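Local coordinates for Tle cognate immunity protein 4 C-terminal domain-containing protein (Pseudomonas aeruginosa PAO1, PDB 4R1D) that binds the lipase effector Tle4 of the H2 type VI secretion system as its cognate immunity protein, inhibiting it and so protecting the producing cell, at the interface of chains B and A. Residues are numbered along the deposited sequence; one frame, centred on the assembly and turned at random. Chains: chain A, Uncharacterized protein; chain B, Uncharacterized protein.

Contact 1: the interface of chains B and A. Residues chain B 84-85, 87-88, 91; chain A 202, 206, 208-209, 229, 231-233, 237-240, 263.
B:Leu84 holds CG anti to its backbone N (chi1 -177°), which sends its isobutyl tip toward the tip of A:Met209, whose chain is folded at both chi2 and chi3 to turn its methyl CE toward the leucine. The two meet tip to tip. Behind that tip, CA of B:Leu84 lies over the face of the A:Phe206 ring, 3.7 Å from its centroid, in a CH-pi contact, so the leucine is held at its root as well as at its end. One turn on, B:Ile88 crosses A:Met202 at about a right angle and slides its CG2 past A:Thr240; a further turn on, CD2 of B:Leu91 meets CG2 of A:Val229 tip to tip at 3.8 Å. B:Phe85 carries CD2 of B:Leu84 over one face of its ring; CE1 of B:Phe85 rests 3.7 Å from CA of A:Gly238, and the carbonyl oxygen of A:Asp233 lies in plane at the ring edge, 3.4 Å from CE2 of B:Phe85.

Polar groups are joined through water. OD1 of A:Asp233 takes up two waters; one lies 2.9 Å from the N of B:Leu84, nearly straight at 177°, and the other binds the N of B:Phe85, so a carboxylate caps the helix start at one remove, and the helix dipole may stabilise the carboxylate's charge. OG of B:Ser87, near the methyl of A:Met202, turns back to a lone pair of the B:Leu84 carbonyl O at 2.7 Å.

The lipase thus lays the first turns of helix 84-95 across strands 225-233 and 236-245 of the immunity protein, flanked by the end of helix 191-205 and the start of strand 209-214, within its C-terminal family region.

Contact 2: the interface of chains B and A. Residues chain B 402-403, 406; chain A 85, 89-92, 113, 115, 117.
Direct hydrogen bonds to carboxylates dominate here, and B:Asp406 is gripped hardest. OD2 of B:Asp406 accepts from three donors of chain A: the hydroxyl OG1 of A:Thr92 on the anti lone pair at 2.7 Å, the N of A:Lys91 on the syn lone pair at 3.0 Å, and the N of A:Thr92, which comes in nearly along the C-O axis and makes a bent bond (118° at H). OD1 of B:Asp406 takes the N of A:Ser90 from above the carboxylate plane, 3.1 Å away and almost straight at 174°. Successive backbone N-H groups thus wrap around one carboxylate and fix its rotation, which would probably favour its charged form. A:Thr92 keeps OG1 in the crowded position between N and carbonyl carbon (chi1 62°), where OG of A:Ser85 holds it as a second-shell partner, 2.6 Å from OG1 of A:Thr92, and also bonds the A:Thr92 carbonyl O.

A turn earlier on the helix, B:Asp402 OD2 receives OG of A:Ser115 on its anti lone pair, at 2.6 Å. B:Asn403 adds a weak bond, its amide OD1 taking NZ of A:Lys113; the two side chains cross at about a right angle.

Waters add further links. One joins OD1 of B:Asp406 to NZ of A:Lys91. Another connects OD2 of B:Asp402 with O of A:Lys91 and N of A:Asp117. A third bridges OD2 of B:Asp402 and OD1 of A:Asp117, probably easing the repulsion between two acidic side chains.

Apolar contact is slight: CG2 of A:Thr92 sits against CB of B:Asp402.

The site pins helix 400-421 of the lipase to the loop leading into strand 92-100 and to the end of strand 107-115, giving the immunity protein a polar hold on its toxin, set by hydrogen-bond geometry.

Contact 1: the interface of chains B and A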
loop_
_atom_site.group_PDB
_atom_site.type_symbol
_atom_site.label_atom_id
_atom_site.label_comp_id
_atom_site.label_asym_id
_atom_site.label_seq_id
_atom_site.Cartn_x
_atom_site.Cartn_y
_atom_site.Cartn_z
ATOM N N LEU B 84 -12.149 -0.674 20.000
ATOM C CA LEU B 84 -12.510 -2.063 19.729
ATOM C C LEU B 84 -12.601 -2.406 18.236
ATOM O O LEU B 84 -12.018 -3.391 17.782
ATOM C CB LEU B 84 -13.819 -2.400 20.444
ATOM C CG LEU B 84 -14.318 -3.833 20.327
ATOM C CD1 LEU B 84 -15.122 -4.178 21.569
ATOM C CD2 LEU B 84 -15.132 -4.043 19.047
ATOM N N PHE B 85 -13.337 -1.610 17.467
ATOM C CA PHE B 85 -13.532 -1.935 16.063
ATOM C C PHE B 85 -12.269 -1.757 15.242
ATOM O O PHE B 85 -12.052 -2.482 14.278
ATOM C CB PHE B 85 -14.694 -1.159 15.457
ATOM C CG PHE B 85 -16.008 -1.848 15.625
ATOM C CD1 PHE B 85 -16.281 -3.013 14.922
ATOM C CD2 PHE B 85 -16.970 -1.343 16.487
ATOM C CE1 PHE B 85 -17.492 -3.662 15.070
ATOM C CE2 PHE B 85 -18.181 -1.991 16.645
ATOM C CZ PHE B 85 -18.442 -3.151 15.935
ATOM N N SER B 87 -9.394 -2.535 16.316
ATOM C CA SER B 87 -8.634 -3.755 16.582
ATOM C C SER B 87 -9.202 -4.952 15.800
ATOM O O SER B 87 -8.456 -5.821 15.354
ATOM C CB SER B 87 -8.549 -4.036 18.082
ATOM O OG SER B 87 -9.738 -4.640 18.569
ATOM N N ILE B 88 -10.516 -4.986 15.609
ATOM C CA ILE B 88 -11.102 -5.993 14.719
ATOM C C ILE B 88 -10.571 -5.795 13.300
ATOM O O ILE B 88 -10.199 -6.758 12.624
ATOM C CB ILE B 88 -12.648 -5.973 14.758
ATOM C CG1 ILE B 88 -13.135 -6.537 16.092
ATOM C CG2 ILE B 88 -13.250 -6.766 13.592
ATOM C CD1 ILE B 88 -14.636 -6.565 16.231
ATOM N N LEU B 91 -7.141 -7.171 13.133
ATOM C CA LEU B 91 -7.141 -8.628 13.222
ATOM C C LEU B 91 -7.462 -9.227 11.845
ATOM O O LEU B 91 -6.745 -10.101 11.338
ATOM C CB LEU B 91 -8.144 -9.085 14.283
ATOM C CG LEU B 91 -8.410 -10.588 14.352
ATOM C CD1 LEU B 91 -7.124 -11.341 14.692
ATOM C CD2 LEU B 91 -9.499 -10.868 15.385
ATOM N N MET A 202 -6.537 -8.010 22.530
ATOM C CA MET A 202 -7.873 -7.468 22.331
ATOM C C MET A 202 -8.775 -7.751 23.536
ATOM O O MET A 202 -9.511 -6.866 23.988
ATOM C CB MET A 202 -8.510 -8.039 21.059
ATOM C CG MET A 202 -7.783 -7.713 19.764
ATOM S SD MET A 202 -8.501 -8.648 18.382
ATOM C CE MET A 202 -10.056 -7.783 18.126
ATOM N N PHE A 206 -10.280 -4.701 25.741
ATOM C CA PHE A 206 -11.680 -4.375 25.465
ATOM C C PHE A 206 -12.655 -5.341 26.136
ATOM O O PHE A 206 -12.744 -6.508 25.760
ATOM C CB PHE A 206 -11.937 -4.351 23.951
ATOM C CG PHE A 206 -11.015 -3.433 23.191
ATOM C CD1 PHE A 206 -11.167 -2.057 23.267
ATOM C CD2 PHE A 206 -9.993 -3.947 22.404
ATOM C CE1 PHE A 206 -10.320 -1.206 22.577
ATOM C CE2 PHE A 206 -9.144 -3.104 21.704
ATOM C CZ PHE A 206 -9.305 -1.731 21.794
ATOM N N GLY A 208 -15.671 -5.451 25.805
ATOM C CA GLY A 208 -16.691 -5.829 24.845
ATOM C C GLY A 208 -16.283 -6.939 23.890
ATOM O O GLY A 208 -17.115 -7.415 23.117
ATOM N N MET A 209 -15.008 -7.338 23.928
ATOM C CA MET A 209 -14.502 -8.429 23.090
ATOM C C MET A 209 -14.684 -9.767 23.795
ATOM O O MET A 209 -14.538 -9.853 25.013
ATOM C CB MET A 209 -13.010 -8.239 22.776
ATOM C CG MET A 209 -12.698 -7.214 21.677
ATOM S SD MET A 209 -13.386 -7.638 20.062
ATOM C CE MET A 209 -14.987 -6.924 20.150
ATOM N N VAL A 229 -13.951 -14.848 17.161
ATOM C CA VAL A 229 -14.154 -13.797 18.147
ATOM C C VAL A 229 -15.314 -12.888 17.752
ATOM O O VAL A 229 -15.699 -12.824 16.589
ATOM C CB VAL A 229 -12.867 -12.966 18.380
ATOM C CG1 VAL A 229 -11.682 -13.892 18.684
ATOM C CG2 VAL A 229 -12.566 -12.089 17.184
ATOM N N GLY A 231 -17.398 -8.991 19.168
ATOM C CA GLY A 231 -17.463 -7.926 20.141
ATOM C C GLY A 231 -18.452 -6.826 19.856
ATOM O O GLY A 231 -18.880 -6.625 18.725
ATOM N N SER A 232 -18.797 -6.091 20.904
ATOM C CA SER A 232 -19.798 -5.045 20.792
ATOM C C SER A 232 -19.245 -3.703 21.232
ATOM O O SER A 232 -18.574 -3.604 22.252
ATOM C CB SER A 232 -21.019 -5.401 21.634
ATOM O OG SER A 232 -21.712 -6.501 21.064
ATOM N N ASP A 233 -19.539 -2.675 20.449
ATOM C CA ASP A 233 -19.203 -1.300 20.811
ATOM C C ASP A 233 -20.079 -0.369 19.996
ATOM O O ASP A 233 -20.427 -0.676 18.859
ATOM C CB ASP A 233 -17.728 -1.003 20.530
ATOM C CG ASP A 233 -17.247 0.265 21.216
ATOM O OD1 ASP A 233 -16.220 0.829 20.782
ATOM O OD2 ASP A 233 -17.892 0.699 22.196
ATOM N N ARG A 237 -22.508 -4.975 16.760
ATOM C CA ARG A 237 -21.718 -6.170 17.033
ATOM C C ARG A 237 -20.847 -6.534 15.842
ATOM O O ARG A 237 -21.321 -6.579 14.703
ATOM C CB ARG A 237 -22.625 -7.350 17.376
ATOM C CG ARG A 237 -21.878 -8.589 17.867
ATOM C CD ARG A 237 -22.572 -9.164 19.093
ATOM N NE ARG A 237 -21.913 -10.339 19.657
ATOM C CZ ARG A 237 -21.094 -10.311 20.704
ATOM N NH1 ARG A 237 -20.795 -9.156 21.298
ATOM N NH2 ARG A 237 -20.566 -11.439 21.153
ATOM N N GLY A 238 -19.573 -6.788 16.116
ATOM C CA GLY A 238 -18.636 -7.230 15.099
ATOM C C GLY A 238 -18.230 -8.681 15.302
ATOM O O GLY A 238 -18.413 -9.254 16.376
ATOM N N TYR A 239 -17.665 -9.276 14.260
ATOM C CA TYR A 239 -17.266 -10.669 14.296
ATOM C C TYR A 239 -15.979 -10.836 13.515
ATOM O O TYR A 239 -15.760 -10.141 12.528
ATOM C CB TYR A 239 -18.326 -11.532 13.618
ATOM C CG TYR A 239 -19.643 -11.605 14.351
ATOM C CD1 TYR A 239 -19.823 -12.495 15.394
ATOM C CD2 TYR A 239 -20.703 -10.785 13.995
ATOM C CE1 TYR A 239 -21.027 -12.570 16.075
ATOM C CE2 TYR A 239 -21.920 -10.849 14.667
ATOM C CZ TYR A 239 -22.073 -11.747 15.703
ATOM O OH TYR A 239 -23.273 -11.833 16.377
ATOM N N THR A 240 -15.143 -11.768 13.947
ATOM C CA THR A 240 -14.043 -12.224 13.102
ATOM C C THR A 240 -13.826 -13.715 13.336
ATOM O O THR A 240 -13.402 -14.130 14.414
ATOM C CB THR A 240 -12.755 -11.435 13.352
ATOM O OG1 THR A 240 -12.996 -10.045 13.097
ATOM C CG2 THR A 240 -11.663 -11.911 12.416
ATOM N N VAL A 263 -17.446 -9.250 10.277
ATOM C CA VAL A 263 -18.311 -8.070 10.269
ATOM C C VAL A 263 -17.523 -6.927 10.878
ATOM O O VAL A 263 -17.320 -6.884 12.089
ATOM C CB VAL A 263 -19.611 -8.275 11.075
ATOM C CG1 VAL A 263 -20.447 -6.986 11.056
ATOM C CG2 VAL A 263 -20.419 -9.411 10.494
HETATM O O HOH W 1 -15.009 0.559 18.421
HETATM O O HOH W 2 -13.786 0.918 21.755
#

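Contact 2: the interface of chains B and A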
loop_
_atom_site.group_PDB
_atom_site.type_symbol
_atom_site.label_atom_id
_atom_site.label_comp_id
_atom_site.label_asym_id
_atom_site.label_seq_id
_atom_site.Cartn_x
_atom_site.Cartn_y
_atom_site.Cartn_z
ATOM N N ASP B 402 16.221 -11.119 -9.753
ATOM C CA ASP B 402 16.052 -10.444 -11.041
ATOM C C ASP B 402 14.973 -9.383 -10.897
ATOM O O ASP B 402 15.148 -8.242 -11.304
ATOM C CB ASP B 402 15.586 -11.416 -12.132
ATOM C CG ASP B 402 16.710 -12.256 -12.713
ATOM O OD1 ASP B 402 17.900 -11.901 -12.549
ATOM O OD2 ASP B 402 16.386 -13.276 -13.361
ATOM N N ASN B 403 13.839 -9.791 -10.346
ATOM C CA ASN B 403 12.711 -8.879 -10.161
ATOM C C ASN B 403 13.093 -7.712 -9.264
ATOM O O ASN B 403 12.825 -6.554 -9.585
ATOM C CB ASN B 403 11.526 -9.624 -9.560
ATOM C CG ASN B 403 10.237 -8.872 -9.736
ATOM O OD1 ASN B 403 9.714 -8.790 -10.845
ATOM N ND2 ASN B 403 9.720 -8.300 -8.645
ATOM N N ASP B 406 15.583 -5.191 -10.927
ATOM C CA ASP B 406 14.887 -4.372 -11.909
ATOM C C ASP B 406 14.009 -3.324 -11.209
ATOM O O ASP B 406 13.886 -2.192 -11.691
ATOM C CB ASP B 406 14.054 -5.229 -12.867
ATOM C CG ASP B 406 14.833 -5.636 -14.111
ATOM O OD1 ASP B 406 15.967 -5.149 -14.253
ATOM O OD2 ASP B 406 14.303 -6.410 -14.952
ATOM N N SER A 85 9.848 -5.131 -18.981
ATOM C CA SER A 85 8.946 -4.900 -17.850
ATOM C C SER A 85 8.911 -3.440 -17.388
ATOM O O SER A 85 8.015 -3.041 -16.639
ATOM C CB SER A 85 9.285 -5.822 -16.684
ATOM O OG SER A 85 10.566 -5.531 -16.183
ATOM N N ALA A 89 14.269 -1.701 -17.424
ATOM C CA ALA A 89 14.462 -3.110 -17.086
ATOM C C ALA A 89 15.611 -3.728 -17.879
ATOM O O ALA A 89 15.835 -3.370 -19.029
ATOM C CB ALA A 89 13.171 -3.897 -17.335
ATOM N N SER A 90 16.326 -4.659 -17.263
ATOM C CA SER A 90 17.371 -5.396 -17.971
ATOM C C SER A 90 17.313 -6.897 -17.693
ATOM O O SER A 90 17.940 -7.693 -18.401
ATOM C CB SER A 90 18.750 -4.850 -17.601
ATOM O OG SER A 90 19.051 -5.126 -16.252
ATOM N N LYS A 91 16.566 -7.294 -16.665
ATOM C CA LYS A 91 16.548 -8.705 -16.274
ATOM C C LYS A 91 15.190 -9.385 -16.402
ATOM O O LYS A 91 15.096 -10.618 -16.315
ATOM C CB LYS A 91 17.076 -8.859 -14.857
ATOM C CG LYS A 91 18.412 -8.157 -14.671
ATOM C CD LYS A 91 19.063 -8.532 -13.359
ATOM C CE LYS A 91 20.467 -7.929 -13.248
ATOM N NZ LYS A 91 20.455 -6.513 -12.769
ATOM N N THR A 92 14.144 -8.585 -16.586
ATOM C CA THR A 92 12.788 -9.118 -16.640
ATOM C C THR A 92 11.972 -8.525 -17.772
ATOM O O THR A 92 12.093 -7.339 -18.105
ATOM C CB THR A 92 12.010 -8.908 -15.312
ATOM O OG1 THR A 92 11.864 -7.507 -15.046
ATOM C CG2 THR A 92 12.732 -9.589 -14.147
ATOM N N LYS A 113 5.470 -10.978 -14.996
ATOM C CA LYS A 113 6.879 -10.821 -15.344
ATOM C C LYS A 113 7.580 -12.160 -15.505
ATOM O O LYS A 113 7.270 -13.133 -14.813
ATOM C CB LYS A 113 7.585 -9.956 -14.294
ATOM C CG LYS A 113 7.106 -8.526 -14.306
ATOM C CD LYS A 113 7.892 -7.648 -13.356
ATOM C CE LYS A 113 7.230 -7.604 -11.995
ATOM N NZ LYS A 113 7.827 -6.538 -11.153
ATOM N N SER A 115 11.672 -13.830 -16.257
ATOM C CA SER A 115 13.096 -13.517 -16.330
ATOM C C SER A 115 13.632 -13.720 -17.740
ATOM O O SER A 115 13.268 -14.672 -18.423
ATOM C CB SER A 115 13.908 -14.339 -15.325
ATOM O OG SER A 115 13.895 -13.734 -14.039
ATOM N N ASP A 117 16.463 -14.800 -18.595
ATOM C CA ASP A 117 17.151 -16.084 -18.681
ATOM C C ASP A 117 16.231 -17.263 -18.368
ATOM O O ASP A 117 16.681 -18.405 -18.274
ATOM C CB ASP A 117 18.411 -16.099 -17.807
ATOM C CG ASP A 117 18.103 -16.067 -16.327
ATOM O OD1 ASP A 117 16.918 -15.922 -15.958
ATOM O OD2 ASP A 117 19.055 -16.178 -15.527
HETATM O O HOH W 3 18.273 -4.926 -12.948
HETATM O O HOH W 4 17.137 -12.710 -16.297
HETATM O O HOH W 5 16.491 -15.914 -13.243
#

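About 44 Å separates the centres of the C-alpha atoms of contact 1 and contact 2, and they have no residue or secondary-structure element in common. On the lipase they use two helices far apart in sequence, 84-95 and 400-421; on the immunity protein contact 1 falls in the C-terminal family region and contact 2 in the N-terminal one. The chemistry differs too, mainly apolar in contact 1 and polar in contact 2. With both family regions of the immunity protein engaged, these two well-separated points of attachment probably fix the mutual orientation of the two proteins.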